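Protein gp18 (Listeria monocytogenes EGD-e, PDB 3GS9) is a prophage tail protein of the endopeptidase-tail family, probably a structural component of the phage tail, with three copies in the assembly. Local coordinates at residues F55-S60 and K72-D77; R65-V70 and I166-H171; S4-A9 and S60-R65. One frame throughout, in Å; residues are numbered along the deposited sequence. Where two conformers were deposited one is given.

Contact 1 (F55-S60 and K72-D77); sequences FLDYES and KQLSHD
Chi1 of -59° sets CG of Tyr58 beside the backbone N, and chi2 of -69° turns the ring so that one face meets Leu74, whose own CG stands anti to the backbone N (chi1 -174°). CD2 of Leu74 lies over the centre of that face, while Leu74 CB meets the ring atom Tyr58 CE1 at 3.5 Å. At its far end Tyr58 OH comes within 2.9 Å of Leu74 O, a weak hydrogen bond at best, and also lies at the edge of the His76 ring, near CE1. One residue on, Glu59 OE2 offers its syn lone pair to Lys72 NZ in a 2.8 Å salt bridge; Arg240 and Thr203 of a second subunit also bind the Glu59 carboxylate. Water 1 links Asp57 OD2 to His76 NE2. Asp57 OD1 receives Tyr58 N at 2.9 Å and is also held by Tyr292 of the second subunit. Asp57 to Ser60 form a type II beta turn, closed by Ser60 N to Asp57 O, and Ser60 OG accepts from Asp57 N within the turn and donates to Phe55 O just before it. The turn sits against the end of strand 67-74, where Lys72 and Gln73 facing Arg88 make a classic beta bulge.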
loop_
_atom_site.group_PDB
_atom_site.type_symbol
_atom_site.label_atom_id
_atom_site.label_comp_id
_atom_site.label_asym_id
_atom_site.label_seq_id
_atom_site.Cartn_x
_atom_site.Cartn_y
_atom_site.Cartn_z
ATOM N N PHE A 55 -37.113 9.423 7.707
ATOM C CA PHE A 55 -36.774 8.545 8.836
ATOM C C PHE A 55 -35.394 7.891 8.619
ATOM O O PHE A 55 -34.536 7.871 9.543
ATOM C CB PHE A 55 -37.837 7.467 9.016
ATOM C CG PHE A 55 -39.205 8.014 9.294
ATOM C CD1 PHE A 55 -39.958 8.542 8.271
ATOM C CD2 PHE A 55 -39.725 7.995 10.572
ATOM C CE1 PHE A 55 -41.218 9.051 8.519
ATOM C CE2 PHE A 55 -40.965 8.504 10.840
ATOM C CZ PHE A 55 -41.723 9.041 9.807
ATOM N N LEU A 56 -35.183 7.389 7.394
ATOM C CA LEU A 56 -33.955 6.662 7.027
ATOM C C LEU A 56 -33.072 7.374 5.974
ATOM O O LEU A 56 -33.347 7.359 4.777
ATOM C CB LEU A 56 -34.343 5.266 6.536
ATOM C CG LEU A 56 -33.220 4.305 6.170
ATOM C CD1 LEU A 56 -32.501 3.834 7.385
ATOM C CD2 LEU A 56 -33.807 3.118 5.413
ATOM N N ASP A 57 -31.981 7.978 6.439
ATOM C CA ASP A 57 -31.071 8.721 5.589
ATOM C C ASP A 57 -29.716 8.736 6.315
ATOM O O ASP A 57 -29.564 8.068 7.365
ATOM C CB ASP A 57 -31.594 10.167 5.367
ATOM C CG ASP A 57 -31.300 10.701 3.967
ATOM O OD1 ASP A 57 -30.108 10.736 3.580
ATOM O OD2 ASP A 57 -32.267 11.058 3.239
ATOM N N TYR A 58 -28.762 9.503 5.799
ATOM C CA TYR A 58 -27.445 9.689 6.462
ATOM C C TYR A 58 -27.670 10.110 7.884
ATOM O O TYR A 58 -28.496 10.983 8.174
ATOM C CB TYR A 58 -26.545 10.723 5.771
ATOM C CG TYR A 58 -26.280 10.304 4.349
ATOM C CD1 TYR A 58 -25.505 9.201 4.074
ATOM C CD2 TYR A 58 -26.886 10.979 3.301
ATOM C CE1 TYR A 58 -25.314 8.766 2.753
ATOM C CE2 TYR A 58 -26.732 10.554 1.978
ATOM C CZ TYR A 58 -25.945 9.446 1.717
ATOM O OH TYR A 58 -25.832 9.078 0.410
ATOM N N GLU A 59 -26.926 9.473 8.761
ATOM C CA GLU A 59 -26.950 9.748 10.194
ATOM C C GLU A 59 -28.189 9.271 10.935
ATOM O O GLU A 59 -28.250 9.442 12.184
ATOM C CB GLU A 59 -26.614 11.210 10.496
ATOM C CG GLU A 59 -25.300 11.677 9.824
ATOM C CD GLU A 59 -24.083 11.017 10.407
ATOM O OE1 GLU A 59 -23.955 11.017 11.644
ATOM O OE2 GLU A 59 -23.220 10.517 9.651
ATOM N N SER A 60 -29.111 8.590 10.241
ATOM C CA SER A 60 -30.193 7.914 10.949
ATOM C C SER A 60 -29.650 6.792 11.801
ATOM O O SER A 60 -28.648 6.145 11.419
ATOM C CB SER A 60 -31.234 7.330 9.990
ATOM O OG SER A 60 -31.928 8.348 9.317
ATOM N N LYS A 72 -24.089 5.478 7.444
ATOM C CA LYS A 72 -22.966 6.248 6.906
ATOM C C LYS A 72 -22.814 6.157 5.382
ATOM O O LYS A 72 -22.291 7.084 4.765
ATOM C CB LYS A 72 -21.654 5.786 7.547
ATOM C CG LYS A 72 -21.506 6.086 9.039
ATOM C CD LYS A 72 -21.584 7.569 9.226
ATOM C CE LYS A 72 -20.943 8.068 10.456
ATOM N NZ LYS A 72 -20.720 9.563 10.312
ATOM N N GLN A 73 -23.222 5.030 4.787
ATOM C CA GLN A 73 -23.278 4.890 3.353
ATOM C C GLN A 73 -24.694 4.557 2.937
ATOM O O GLN A 73 -25.385 3.825 3.640
ATOM C CB GLN A 73 -22.318 3.831 2.877
ATOM C CG GLN A 73 -20.895 4.262 3.040
ATOM C CD GLN A 73 -19.909 3.148 2.799
ATOM O OE1 GLN A 73 -19.834 2.177 3.577
ATOM N NE2 GLN A 73 -19.076 3.314 1.760
ATOM N N LEU A 74 -25.116 5.135 1.815
ATOM C CA LEU A 74 -26.481 5.031 1.309
ATOM C C LEU A 74 -26.482 5.334 -0.183
ATOM O O LEU A 74 -25.962 6.378 -0.641
ATOM C CB LEU A 74 -27.380 6.032 2.032
ATOM C CG LEU A 74 -28.902 6.085 1.818
ATOM C CD1 LEU A 74 -29.542 4.827 2.350
ATOM C CD2 LEU A 74 -29.510 7.288 2.512
ATOM N N SER A 75 -27.040 4.403 -0.934
ATOM C CA SER A 75 -27.181 4.538 -2.396
ATOM C C SER A 75 -28.607 5.015 -2.706
ATOM O O SER A 75 -29.525 4.788 -1.927
ATOM C CB SER A 75 -26.894 3.191 -3.042
ATOM O OG SER A 75 -27.943 2.284 -2.740
ATOM N N HIS A 76 -28.801 5.734 -3.821
ATOM C CA HIS A 76 -30.141 6.120 -4.259
ATOM C C HIS A 76 -30.336 5.759 -5.722
ATOM O O HIS A 76 -29.696 6.357 -6.580
ATOM C CB HIS A 76 -30.369 7.630 -4.120
ATOM C CG HIS A 76 -30.211 8.149 -2.727
ATOM N ND1 HIS A 76 -28.976 8.323 -2.141
ATOM C CD2 HIS A 76 -31.121 8.597 -1.831
ATOM C CE1 HIS A 76 -29.138 8.801 -0.916
ATOM N NE2 HIS A 76 -30.430 8.983 -0.710
ATOM N N ASP A 77 -31.242 4.820 -6.001
ATOM C CA ASP A 77 -31.602 4.438 -7.388
ATOM C C ASP A 77 -33.110 4.345 -7.579
ATOM O O ASP A 77 -33.824 4.086 -6.618
ATOM C CB ASP A 77 -30.942 3.113 -7.724
ATOM C CG ASP A 77 -29.425 3.216 -7.784
ATOM O OD1 ASP A 77 -28.897 3.758 -8.788
ATOM O OD2 ASP A 77 -28.761 2.747 -6.836
HETATM O O HOH W 1 -32.492 9.334 1.048
#

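Contact 2 (R65-V70 and I166-H171); sequences RGQEFV and IPDNRH
Two amides stack here: the side-chain planes of Gln67 and Asn169 lie only 6° apart, one amide against a face of the other, with Gln67 OE1 3.6 Å from Asn169 OD1. Their edges are used for hydrogen bonds. Asn169 ND2 donates to Gly66 O at 2.9 Å, with the acceptor close to the amide plane of Asn169. Asn169 OD1 takes Glu68 N at 2.7 Å, approached nearly head-on to the carbonyl though the N-H itself is bent, at 134°. One asparagine side chain thus spans the backbone from Gly66 to Glu68 with both ends of its amide. Gln67 returns the grip. The bend at chi2 (-68°) places CD; from there OE1 accepts from the backbone Asn169 N at 2.9 Å and NE2 donates to Asp168 OD1 at 2.8 Å. That donor stays near its own amide plane but meets the carboxylate from above the carboxylate plane. His91 NE2 is a second partner of Gln67 OE1, so this oxygen is gripped twice. Glu68 touches Asn169 OD1 through CB, while its carboxylate goes to Ser61 OG.

The meeting place is a turn on one side and the start of a strand on the other. Asp168 to His171 form a type II' turn, with Asn169 at its first corner, and paired backbone bonds between Asp168 and His171 close it into a two-residue hairpin. Gly66 belongs to the hairpin turn that precedes strand 67-74. The contact therefore sets the tip of the hairpin of strands 166-168 and 171-173, in the endopeptidase tail region, against the start of strand 67-74 in the N-terminal domain. Around it, Trp37 of strand 36-40 packs on Gln67, and Ile92 receives the side chain of Arg170.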
loop_
_atom_site.group_PDB
_atom_site.type_symbol
_atom_site.label_atom_id
_atom_site.label_comp_id
_atom_site.label_asym_id
_atom_site.label_seq_id
_atom_site.Cartn_x
_atom_site.Cartn_y
_atom_site.Cartn_z
ATOM N N ARG A 65 -31.902 -5.716 17.414
ATOM C CA ARG A 65 -31.594 -6.613 18.548
ATOM C C ARG A 65 -30.844 -5.919 19.712
ATOM O O ARG A 65 -29.883 -6.444 20.276
ATOM C CB ARG A 65 -30.868 -7.872 18.082
ATOM C CG ARG A 65 -31.746 -8.794 17.291
ATOM C CD ARG A 65 -30.968 -9.974 16.775
ATOM N NE ARG A 65 -31.845 -10.921 16.092
ATOM C CZ ARG A 65 -31.437 -11.927 15.321
ATOM N NH1 ARG A 65 -30.137 -12.144 15.098
ATOM N NH2 ARG A 65 -32.345 -12.720 14.757
ATOM N N GLY A 66 -31.301 -4.736 20.044
ATOM C CA GLY A 66 -30.798 -4.070 21.229
ATOM C C GLY A 66 -29.551 -3.247 20.991
ATOM O O GLY A 66 -29.034 -2.642 21.943
ATOM N N GLN A 67 -29.078 -3.185 19.741
ATOM C CA GLN A 67 -27.908 -2.386 19.406
ATOM C C GLN A 67 -28.242 -1.328 18.382
ATOM O O GLN A 67 -29.130 -1.525 17.569
ATOM C CB GLN A 67 -26.799 -3.277 18.867
ATOM C CG GLN A 67 -26.370 -4.343 19.881
ATOM C CD GLN A 67 -25.668 -3.738 21.074
ATOM O OE1 GLN A 67 -24.756 -2.913 20.932
ATOM N NE2 GLN A 67 -26.105 -4.116 22.262
ATOM N N GLU A 68 -27.490 -0.230 18.422
ATOM C CA GLU A 68 -27.703 0.928 17.533
ATOM C C GLU A 68 -26.626 0.985 16.446
ATOM O O GLU A 68 -25.440 0.874 16.750
ATOM C CB GLU A 68 -27.638 2.227 18.335
ATOM C CG GLU A 68 -27.981 3.477 17.556
ATOM C CD GLU A 68 -27.906 4.756 18.408
ATOM O OE1 GLU A 68 -27.738 4.632 19.641
ATOM O OE2 GLU A 68 -28.054 5.869 17.868
ATOM N N PHE A 69 -27.072 1.175 15.211
ATOM C CA PHE A 69 -26.211 1.283 14.007
ATOM C C PHE A 69 -26.590 2.572 13.326
ATOM O O PHE A 69 -27.774 2.969 13.343
ATOM C CB PHE A 69 -26.427 0.105 13.068
ATOM C CG PHE A 69 -26.167 -1.243 13.700
ATOM C CD1 PHE A 69 -27.167 -1.900 14.440
ATOM C CD2 PHE A 69 -24.913 -1.848 13.565
ATOM C CE1 PHE A 69 -26.929 -3.129 15.026
ATOM C CE2 PHE A 69 -24.643 -3.055 14.141
ATOM C CZ PHE A 69 -25.631 -3.709 14.899
ATOM N N VAL A 70 -25.614 3.256 12.755
ATOM C CA VAL A 70 -25.819 4.575 12.187
ATOM C C VAL A 70 -25.523 4.564 10.691
ATOM O O VAL A 70 -24.473 4.066 10.270
ATOM C CB VAL A 70 -24.868 5.555 12.888
ATOM C CG1 VAL A 70 -25.035 6.951 12.315
ATOM C CG2 VAL A 70 -25.179 5.525 14.363
ATOM N N ILE A 166 -15.607 -4.815 24.148
ATOM C CA ILE A 166 -16.878 -5.413 23.759
ATOM C C ILE A 166 -17.943 -4.338 23.950
ATOM O O ILE A 166 -18.348 -4.087 25.050
ATOM C CB ILE A 166 -17.202 -6.641 24.621
ATOM C CG1 ILE A 166 -15.996 -7.608 24.681
ATOM C CG2 ILE A 166 -18.442 -7.319 24.070
ATOM C CD1 ILE A 166 -16.060 -8.556 25.822
ATOM N N PRO A 167 -18.308 -3.630 22.867
ATOM C CA PRO A 167 -19.297 -2.558 22.995
ATOM C C PRO A 167 -20.718 -3.057 23.129
ATOM O O PRO A 167 -21.139 -3.917 22.321
ATOM C CB PRO A 167 -19.155 -1.784 21.660
ATOM C CG PRO A 167 -17.914 -2.261 21.022
ATOM C CD PRO A 167 -17.787 -3.705 21.491
ATOM N N ASP A 168 -21.426 -2.540 24.131
ATOM C CA ASP A 168 -22.911 -2.657 24.237
ATOM C C ASP A 168 -23.453 -1.234 24.036
ATOM O O ASP A 168 -23.429 -0.411 24.949
ATOM C CB ASP A 168 -23.341 -3.229 25.594
ATOM C CG ASP A 168 -24.828 -3.270 25.771
ATOM O OD1 ASP A 168 -25.565 -2.971 24.813
ATOM O OD2 ASP A 168 -25.288 -3.601 26.900
ATOM N N ASN A 169 -23.875 -0.930 22.810
ATOM C CA ASN A 169 -24.066 0.455 22.385
ATOM C C ASN A 169 -22.850 1.284 22.741
ATOM O O ASN A 169 -21.752 0.910 22.292
ATOM C CB ASN A 169 -25.415 0.961 22.850
ATOM C CG ASN A 169 -26.539 0.172 22.179
ATOM O OD1 ASN A 169 -26.630 0.200 20.962
ATOM N ND2 ASN A 169 -27.310 -0.589 22.936
ATOM N N ARG A 170 -22.991 2.368 23.495
ATOM C CA ARG A 170 -21.827 3.191 23.825
ATOM C C ARG A 170 -21.210 2.819 25.177
ATOM O O ARG A 170 -20.403 3.564 25.721
ATOM C CB ARG A 170 -22.198 4.671 23.827
ATOM C CG ARG A 170 -22.684 5.206 22.509
ATOM C CD ARG A 170 -23.165 6.656 22.752
ATOM N NE ARG A 170 -23.839 7.187 21.592
ATOM C CZ ARG A 170 -24.269 8.435 21.471
ATOM N NH1 ARG A 170 -24.102 9.316 22.457
ATOM N NH2 ARG A 170 -24.873 8.797 20.344
ATOM N N HIS A 171 -21.564 1.664 25.719
ATOM C CA HIS A 171 -20.921 1.196 26.934
ATOM C C HIS A 171 -19.884 0.154 26.539
ATOM O O HIS A 171 -20.233 -0.922 26.043
ATOM C CB HIS A 171 -21.938 0.632 27.940
ATOM C CG HIS A 171 -21.294 0.145 29.200
ATOM N ND1 HIS A 171 -20.751 1.004 30.125
ATOM C CD2 HIS A 171 -21.038 -1.104 29.646
ATOM C CE1 HIS A 171 -20.233 0.303 31.114
ATOM N NE2 HIS A 171 -20.391 -0.977 30.845
#

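Contact 3 (S4-A9 and S60-R65); sequences SDIIVA and SSVYFR
Val62 lies at the apolar centre, between Ile6 and Val8. On one flank its CG1 meets Ile6 CG2 at 3.5 Å; on the other its CG2 lies beside Val8 CG2, both valines pointing the same way. Farther along, Ile6 CD1 comes to the edge of the Phe64 ring at CD1, while CG of Arg65 covers part of one face of that ring. Ile6 and Val8 each have a second conformer; these contacts hold for the one given. The other face of the sheet carries Ile7, Tyr63, Ala9 and Ser61. Tyr63 CB packs against Ile7 CB at 4.2 Å, and the ring presents its edge to Ala9 CB. Outward from the side chains, four backbone bonds join the strands. Ile7 and Tyr63 exchange two, of which Tyr63 N to Ile7 O is short and straight (2.7 Å, 176°); Ala9 and Ser61 exchange two more, each 2.9 Å between N and O. At the opposite end, past the Ile7-Tyr63 pair, water 2 bridges Asp5 O and Arg65 N. This is antiparallel pairing, with Val8 and Val62 the non-hydrogen-bonded pair between two hydrogen-bonded ones, placing strand 7-9 between strands 16-18 and 61-64 in the N-terminal domain's antiparallel sheet.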
loop_
_atom_site.group_PDB
_atom_site.type_symbol
_atom_site.label_atom_id
_atom_site.label_comp_id
_atom_site.label_asym_id
_atom_site.label_seq_id
_atom_site.Cartn_x
_atom_site.Cartn_y
_atom_site.Cartn_z
ATOM N N SER A 4 -38.290 -8.642 17.181
ATOM C CA SER A 4 -37.635 -8.618 15.842
ATOM C C SER A 4 -37.966 -7.360 14.998
ATOM O O SER A 4 -37.509 -7.264 13.856
ATOM C CB SER A 4 -37.983 -9.889 15.051
ATOM O OG SER A 4 -39.360 -9.924 14.679
ATOM N N ASP A 5 -38.773 -6.430 15.529
ATOM C CA ASP A 5 -39.028 -5.159 14.839
ATOM C C ASP A 5 -37.737 -4.382 14.844
ATOM O O ASP A 5 -37.091 -4.301 15.889
ATOM C CB ASP A 5 -40.086 -4.284 15.547
ATOM C CG ASP A 5 -41.517 -4.635 15.172
ATOM O OD1 ASP A 5 -41.709 -5.457 14.252
ATOM O OD2 ASP A 5 -42.462 -4.074 15.801
ATOM N N ILE A 6 -37.365 -3.854 13.674
ATOM C CA ILE A 6 -36.297 -2.879 13.481
ATOM C C ILE A 6 -36.893 -1.476 13.657
ATOM O O ILE A 6 -37.923 -1.198 13.054
ATOM C CB ILE A 6 -35.773 -2.920 12.006
ATOM C CG1 ILE A 6 -35.400 -4.341 11.551
ATOM C CG2 ILE A 6 -34.597 -1.969 11.808
ATOM C CD1 ILE A 6 -34.367 -4.996 12.413
ATOM N N ILE A 7 -36.244 -0.604 14.418
ATOM C CA ILE A 7 -36.703 0.781 14.564
ATOM C C ILE A 7 -35.674 1.704 13.911
ATOM O O ILE A 7 -34.482 1.470 14.039
ATOM C CB ILE A 7 -36.852 1.198 16.045
ATOM C CG1 ILE A 7 -37.775 0.245 16.860
ATOM C CG2 ILE A 7 -37.361 2.641 16.127
ATOM C CD1 ILE A 7 -39.089 -0.081 16.215
ATOM N N VAL A 8 -36.152 2.718 13.207
ATOM C CA VAL A 8 -35.321 3.738 12.557
ATOM C C VAL A 8 -35.697 5.112 13.093
ATOM O O VAL A 8 -36.898 5.423 13.201
ATOM C CB VAL A 8 -35.559 3.732 11.017
ATOM C CG1 VAL A 8 -34.965 4.987 10.336
ATOM C CG2 VAL A 8 -35.005 2.466 10.390
ATOM N N ALA A 9 -34.703 5.929 13.421
ATOM C CA ALA A 9 -34.924 7.319 13.820
ATOM C C ALA A 9 -34.003 8.205 13.006
ATOM O O ALA A 9 -32.862 7.830 12.766
ATOM C CB ALA A 9 -34.616 7.502 15.299
ATOM N N SER A 60 -29.111 8.590 10.241
ATOM C CA SER A 60 -30.193 7.914 10.949
ATOM C C SER A 60 -29.650 6.792 11.801
ATOM O O SER A 60 -28.648 6.145 11.419
ATOM C CB SER A 60 -31.234 7.330 9.990
ATOM O OG SER A 60 -31.928 8.348 9.317
ATOM N N SER A 61 -30.311 6.559 12.937
ATOM C CA SER A 61 -30.039 5.379 13.754
ATOM C C SER A 61 -31.011 4.232 13.394
ATOM O O SER A 61 -32.209 4.444 13.206
ATOM C CB SER A 61 -30.182 5.688 15.230
ATOM O OG SER A 61 -29.147 6.555 15.671
ATOM N N VAL A 62 -30.456 3.030 13.316
ATOM C CA VAL A 62 -31.204 1.809 13.032
ATOM C C VAL A 62 -30.992 0.872 14.201
ATOM O O VAL A 62 -29.858 0.526 14.563
ATOM C CB VAL A 62 -30.827 1.152 11.667
ATOM C CG1 VAL A 62 -31.719 -0.057 11.407
ATOM C CG2 VAL A 62 -30.975 2.177 10.530
ATOM N N TYR A 63 -32.095 0.539 14.864
ATOM C CA TYR A 63 -32.045 -0.282 16.078
ATOM C C TYR A 63 -32.405 -1.728 15.776
ATOM O O TYR A 63 -33.484 -2.032 15.283
ATOM C CB TYR A 63 -32.934 0.333 17.172
ATOM C CG TYR A 63 -32.516 1.724 17.579
ATOM C CD1 TYR A 63 -32.968 2.843 16.903
ATOM C CD2 TYR A 63 -31.658 1.919 18.647
ATOM C CE1 TYR A 63 -32.577 4.093 17.269
ATOM C CE2 TYR A 63 -31.253 3.167 18.994
ATOM C CZ TYR A 63 -31.713 4.235 18.324
ATOM O OH TYR A 63 -31.316 5.473 18.730
ATOM N N PHE A 64 -31.459 -2.618 16.049
ATOM C CA PHE A 64 -31.597 -4.024 15.713
ATOM C C PHE A 64 -31.050 -4.859 16.874
ATOM O O PHE A 64 -29.909 -4.685 17.277
ATOM C CB PHE A 64 -30.889 -4.353 14.390
ATOM C CG PHE A 64 -30.782 -5.833 14.129
ATOM C CD1 PHE A 64 -31.900 -6.592 13.864
ATOM C CD2 PHE A 64 -29.550 -6.457 14.165
ATOM C CE1 PHE A 64 -31.808 -7.971 13.670
ATOM C CE2 PHE A 64 -29.460 -7.827 13.968
ATOM C CZ PHE A 64 -30.580 -8.571 13.699
ATOM N N ARG A 65 -31.902 -5.716 17.414
ATOM C CA ARG A 65 -31.594 -6.613 18.548
ATOM C C ARG A 65 -30.844 -5.919 19.712
ATOM O O ARG A 65 -29.883 -6.444 20.276
ATOM C CB ARG A 65 -30.868 -7.872 18.082
ATOM C CG ARG A 65 -31.746 -8.794 17.291
ATOM C CD ARG A 65 -30.968 -9.974 16.775
ATOM N NE ARG A 65 -31.845 -10.921 16.092
ATOM C CZ ARG A 65 -31.437 -11.927 15.321
ATOM N NH1 ARG A 65 -30.137 -12.144 15.098
ATOM N NH2 ARG A 65 -32.345 -12.720 14.757
HETATM O O HOH W 2 -34.710 -6.006 16.392
#

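Along the chain the segments run 4-9, 55-60, 60-65, 65-70, 72-77 and 166-171, so contact 3 closes before contact 2 opens, whereas contact 1 interleaves with both. Ser60 belongs to contacts 1 and 3, Arg65 to contacts 2 and 3. Strands 61-64 and 67-74 are successive neighbours in one antiparallel sheet, which all three contacts reach; the contact centres lie about 14 Å (1 and 3), 11 Å (2 and 3) and 19 Å (1 and 2) apart. Contact 3 pairs strands 7-9 and 61-64 within this sheet. At opposite ends of strand 67-74, contact 1 meets a second subunit, whereas contact 2 joins the region that follows within the same chain.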